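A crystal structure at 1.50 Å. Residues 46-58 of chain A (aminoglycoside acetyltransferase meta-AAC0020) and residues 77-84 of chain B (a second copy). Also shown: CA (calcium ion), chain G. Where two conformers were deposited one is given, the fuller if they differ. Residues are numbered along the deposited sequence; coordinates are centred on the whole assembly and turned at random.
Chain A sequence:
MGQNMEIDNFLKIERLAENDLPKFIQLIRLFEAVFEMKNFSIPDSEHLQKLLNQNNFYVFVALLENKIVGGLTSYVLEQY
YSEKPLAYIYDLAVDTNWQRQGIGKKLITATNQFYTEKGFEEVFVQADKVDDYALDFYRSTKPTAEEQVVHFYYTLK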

# COMPACT_ATOMS: atom_id res chain seq x y z
N GLU A 46 -3.14 -0.20 23.35
CA GLU A 46 -3.69 1.11 23.01
C GLU A 46 -3.40 1.43 21.55
O GLU A 46 -4.28 1.92 20.82
N HIS A 47 -2.18 1.16 21.12
CA HIS A 47 -1.81 1.35 19.73
C HIS A 47 -2.61 0.45 18.80
O HIS A 47 -3.07 0.89 17.75
N LEU A 48 -2.75 -0.81 19.17
CA LEU A 48 -3.48 -1.74 18.33
C LEU A 48 -4.97 -1.38 18.24
O LEU A 48 -5.58 -1.52 17.19
N GLN A 49 -5.55 -0.88 19.34
CA GLN A 49 -6.94 -0.43 19.30
C GLN A 49 -7.14 0.78 18.39
O GLN A 49 -8.12 0.86 17.65
N LYS A 50 -6.21 1.73 18.42
CA LYS A 50 -6.30 2.89 17.54
C LYS A 50 -6.27 2.46 16.09
O LYS A 50 -7.01 3.01 15.25
N LEU A 51 -5.43 1.49 15.78
CA LEU A 51 -5.36 0.98 14.42
C LEU A 51 -6.68 0.32 14.03
O LEU A 51 -7.20 0.56 12.93
N LEU A 52 -7.23 -0.48 14.93
CA LEU A 52 -8.45 -1.20 14.63
C LEU A 52 -9.59 -0.21 14.41
O LEU A 52 -10.55 -0.48 13.65
N ASN A 53 -9.49 0.96 15.04
CA ASN A 53 -10.52 1.99 14.95
C ASN A 53 -10.42 2.87 13.69
O ASN A 53 -11.33 3.67 13.41
N GLN A 54 -9.35 2.69 12.91
CA GLN A 54 -9.14 3.49 11.70
C GLN A 54 -10.18 3.13 10.65
O GLN A 54 -10.48 1.95 10.46
N ASN A 55 -10.67 4.12 9.92
CA ASN A 55 -11.64 3.81 8.87
C ASN A 55 -11.01 3.34 7.56
O ASN A 55 -11.72 3.07 6.60
N ASN A 56 -9.68 3.22 7.53
CA ASN A 56 -8.98 2.73 6.33
C ASN A 56 -8.33 1.37 6.55
O ASN A 56 -7.40 1.02 5.84
N PHE A 57 -8.79 0.62 7.55
CA PHE A 57 -8.15 -0.63 7.92
C PHE A 57 -9.21 -1.68 8.22
O PHE A 57 -10.11 -1.42 9.01
N TYR A 58 -9.11 -2.83 7.57
CA TYR A 58 -10.07 -3.91 7.78
C TYR A 58 -9.36 -5.24 7.92
O TYR A 58 -8.49 -5.59 7.11
N LEU B 77 0.85 4.00 6.32
CA LEU B 77 0.28 2.75 6.81
C LEU B 77 0.70 2.51 8.26
O LEU B 77 1.84 2.11 8.53
N GLU B 78 -0.21 2.78 9.19
CA GLU B 78 0.03 2.45 10.59
C GLU B 78 0.16 0.94 10.73
O GLU B 78 -0.62 0.19 10.15
N GLN B 79 1.17 0.50 11.49
CA GLN B 79 1.48 -0.92 11.64
C GLN B 79 0.94 -1.58 12.89
O GLN B 79 0.70 -0.92 13.91
N TYR B 80 0.75 -2.89 12.82
CA TYR B 80 0.49 -3.69 14.01
C TYR B 80 1.75 -4.42 14.49
O TYR B 80 1.72 -5.04 15.54
N TYR B 81 2.84 -4.35 13.72
CA TYR B 81 4.11 -4.93 14.17
C TYR B 81 5.00 -3.94 14.94
O TYR B 81 5.96 -4.35 15.58
N SER B 82 4.67 -2.65 14.85
CA SER B 82 5.47 -1.59 15.48
C SER B 82 4.59 -0.36 15.67
O SER B 82 3.63 -0.17 14.91
N GLU B 83 4.92 0.50 16.62
CA GLU B 83 4.24 1.79 16.71
C GLU B 83 4.75 2.81 15.71
O GLU B 83 4.16 3.88 15.55
N LYS B 84 5.87 2.52 15.06
CA LYS B 84 6.38 3.39 14.02
C LYS B 84 5.76 3.04 12.67
O LYS B 84 5.84 1.90 12.25

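A single imidazole, A:His47, makes the only direct hydrogen bond between these stretches and is engaged at both ring nitrogens and over one face. Its CA-to-CB bond points toward chain B, and the t rotamer (chi1 174°) extends the ring from the helix to the irregular 77-84 segment. There A:His47 NE2 donates a hydrogen bond to B:Gln79 O at 2.7 Å, which implies that NE2 is protonated. On the ring's other nitrogen, water 1 lies 2.8 Å from A:His47 ND1 and donates to B:Glu83 OE1 at 3.0 Å. B:Glu83 also covers a face of the imidazole: its CG sits 3.9 Å from the ring centroid in a CH-pi contact. A flat ring with nitrogens along its edge suits such a place, since it can bond in its plane and pack above it.

One helical turn on, A:Leu51 also points toward chain B (chi1 t, chi2 p), while A:Leu48 (m, t), next to the histidine, starts sideways but brings its end nearer. One methyl of each packs on B:Tyr80, with A:Leu48 CD2 3.8 Å and A:Leu51 CD2 3.9 Å from B:Tyr80 CB; the other branch of A:Leu51 turns to B:Glu78, CD1 being 4.0 Å from B:Glu78 CB. The tyrosine, chi1 p, also meets A:Phe57, whose CZ lies 3.9 Å from B:Tyr80 CD2, so aliphatic and aromatic carbon meet in a buried apolar patch, a place that suits side chains rich in carbon.

Beyond the helix, A:Gln54 (m, t) reaches B:Glu78, its OE1 3.2 Å from B:Glu78 CG. Its amide is well used: A:Gln54 NE2 donates to A:Asn56 OD1 at 2.8 Å and to water 2 at 3.1 Å, and that water accepts from B:Glu78 N at 3.0 Å. Away from chain B, calcium binds A:Asn53 O at 2.4 Å and A:Asn55 OD1 at 2.7 Å, with three waters and a ligand elsewhere in the structure.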

# COMPACT_ATOMS: atom_id res chain seq x y z
CB GLU A 46 -3.10 2.19 23.93
CG GLU A 46 -3.60 2.13 25.37
CD GLU A 46 -2.96 1.01 26.18
OE1 GLU A 46 -1.83 0.59 25.86
OE2 GLU A 46 -3.59 0.57 27.17
CB HIS A 47 -0.31 1.10 19.51
CG HIS A 47 0.08 1.15 18.07
ND1 HIS A 47 0.19 2.34 17.39
CD2 HIS A 47 0.31 0.16 17.17
CE1 HIS A 47 0.50 2.08 16.12
NE2 HIS A 47 0.57 0.78 15.96
CB LEU A 48 -3.31 -3.17 18.84
CG LEU A 48 -1.87 -3.67 18.78
CD1 LEU A 48 -1.77 -5.07 19.35
CD2 LEU A 48 -1.33 -3.61 17.36
CB GLN A 49 -7.44 -0.10 20.71
CG GLN A 49 -8.94 0.27 20.78
CD GLN A 49 -9.84 -0.92 20.48
OE1 GLN A 49 -9.92 -1.86 21.27
NE2 GLN A 49 -10.53 -0.88 19.35
CB LYS A 50 -5.16 3.88 17.81
CG LYS A 50 -5.32 4.65 19.09
CD LYS A 50 -4.12 5.54 19.30
CE LYS A 50 -4.29 6.36 20.55
NZ LYS A 50 -5.46 7.27 20.45
CB LEU A 51 -4.18 0.00 14.29
CG LEU A 51 -4.02 -0.74 12.97
CD1 LEU A 51 -4.06 0.23 11.81
CD2 LEU A 51 -2.69 -1.47 13.01
CB LEU A 52 -8.75 -2.19 15.76
CG LEU A 52 -9.82 -3.27 15.53
CD1 LEU A 52 -9.42 -4.18 14.37
CD2 LEU A 52 -10.00 -4.07 16.80
CB ASN A 53 -10.47 2.89 16.20
CG ASN A 53 -10.98 2.18 17.47
OD1 ASN A 53 -11.45 1.05 17.43
ND2 ASN A 53 -10.80 2.82 18.60
CB GLN A 54 -7.73 3.31 11.13
CG GLN A 54 -6.68 3.83 12.07
CD GLN A 54 -5.27 3.81 11.52
OE1 GLN A 54 -4.31 4.02 12.27
NE2 GLN A 54 -5.12 3.54 10.22
CB ASN A 55 -12.55 5.01 8.61
CG ASN A 55 -13.51 5.26 9.77
OD1 ASN A 55 -13.80 4.35 10.55
ND2 ASN A 55 -14.02 6.48 9.86
CB ASN A 56 -7.90 3.73 5.90
CG ASN A 56 -6.73 3.76 6.86
OD1 ASN A 56 -6.87 3.35 8.01
ND2 ASN A 56 -5.57 4.24 6.41
CB PHE A 57 -7.22 -0.40 9.14
CG PHE A 57 -6.41 -1.62 9.56
CD1 PHE A 57 -5.37 -2.11 8.76
CD2 PHE A 57 -6.70 -2.23 10.76
CE1 PHE A 57 -4.62 -3.20 9.19
CE2 PHE A 57 -5.95 -3.31 11.21
CZ PHE A 57 -4.91 -3.81 10.40
CB TYR A 58 -11.08 -3.99 6.63
CG TYR A 58 -12.10 -2.88 6.60
CD1 TYR A 58 -13.16 -2.88 7.49
CD2 TYR A 58 -12.00 -1.85 5.67
CE1 TYR A 58 -14.11 -1.87 7.46
CE2 TYR A 58 -12.94 -0.83 5.63
CZ TYR A 58 -13.99 -0.85 6.53
OH TYR A 58 -14.94 0.15 6.50
CB LEU B 77 0.73 1.58 5.93
CG LEU B 77 0.52 1.71 4.41
CD1 LEU B 77 1.07 0.47 3.71
CD2 LEU B 77 -0.95 1.96 4.04
CB GLU B 78 -1.10 2.97 11.46
CG GLU B 78 -1.22 4.48 11.47
CD GLU B 78 -0.15 5.18 12.30
OE1 GLU B 78 0.04 6.39 12.09
OE2 GLU B 78 0.46 4.53 13.17
CB GLN B 79 2.99 -1.15 11.66
CG GLN B 79 3.72 -0.71 10.40
CD GLN B 79 5.13 -1.23 10.41
OE1 GLN B 79 5.39 -2.38 10.04
NE2 GLN B 79 6.07 -0.40 10.89
CB TYR B 80 -0.67 -4.68 13.77
CG TYR B 80 -0.62 -5.36 12.43
CD1 TYR B 80 0.09 -6.54 12.24
CD2 TYR B 80 -1.28 -4.79 11.33
CE1 TYR B 80 0.14 -7.14 10.99
CE2 TYR B 80 -1.23 -5.38 10.09
CZ TYR B 80 -0.53 -6.56 9.92
OH TYR B 80 -0.48 -7.14 8.68
CB TYR B 81 4.91 -5.45 12.96
CG TYR B 81 4.29 -6.63 12.23
CD1 TYR B 81 3.82 -7.74 12.92
CD2 TYR B 81 4.18 -6.61 10.85
CE1 TYR B 81 3.26 -8.81 12.24
CE2 TYR B 81 3.63 -7.68 10.16
CZ TYR B 81 3.18 -8.77 10.85
OH TYR B 81 2.62 -9.85 10.19
CB SER B 82 6.66 -1.23 14.58
OG SER B 82 7.30 -0.05 15.03
CB GLU B 83 4.37 2.38 18.11
CG GLU B 83 3.53 1.70 19.15
CD GLU B 83 3.16 2.62 20.30
OE1 GLU B 83 3.12 3.85 20.09
OE2 GLU B 83 2.93 2.11 21.41
CB LYS B 84 7.91 3.28 13.93
CG LYS B 84 8.65 3.62 15.22
CD LYS B 84 10.14 3.44 15.04
CE LYS B 84 10.91 4.19 16.12
NZ LYS B 84 10.50 3.78 17.49
CA CA G . -13.69 3.70 13.18
O HOH W 1 0.46 4.67 18.96
O HOH W 2 -2.78 4.11 8.28
O HOH W 3 -15.98 4.45 13.65
O HOH W 4 -14.99 2.24 12.05
O HOH W 5 -12.83 5.75 14.35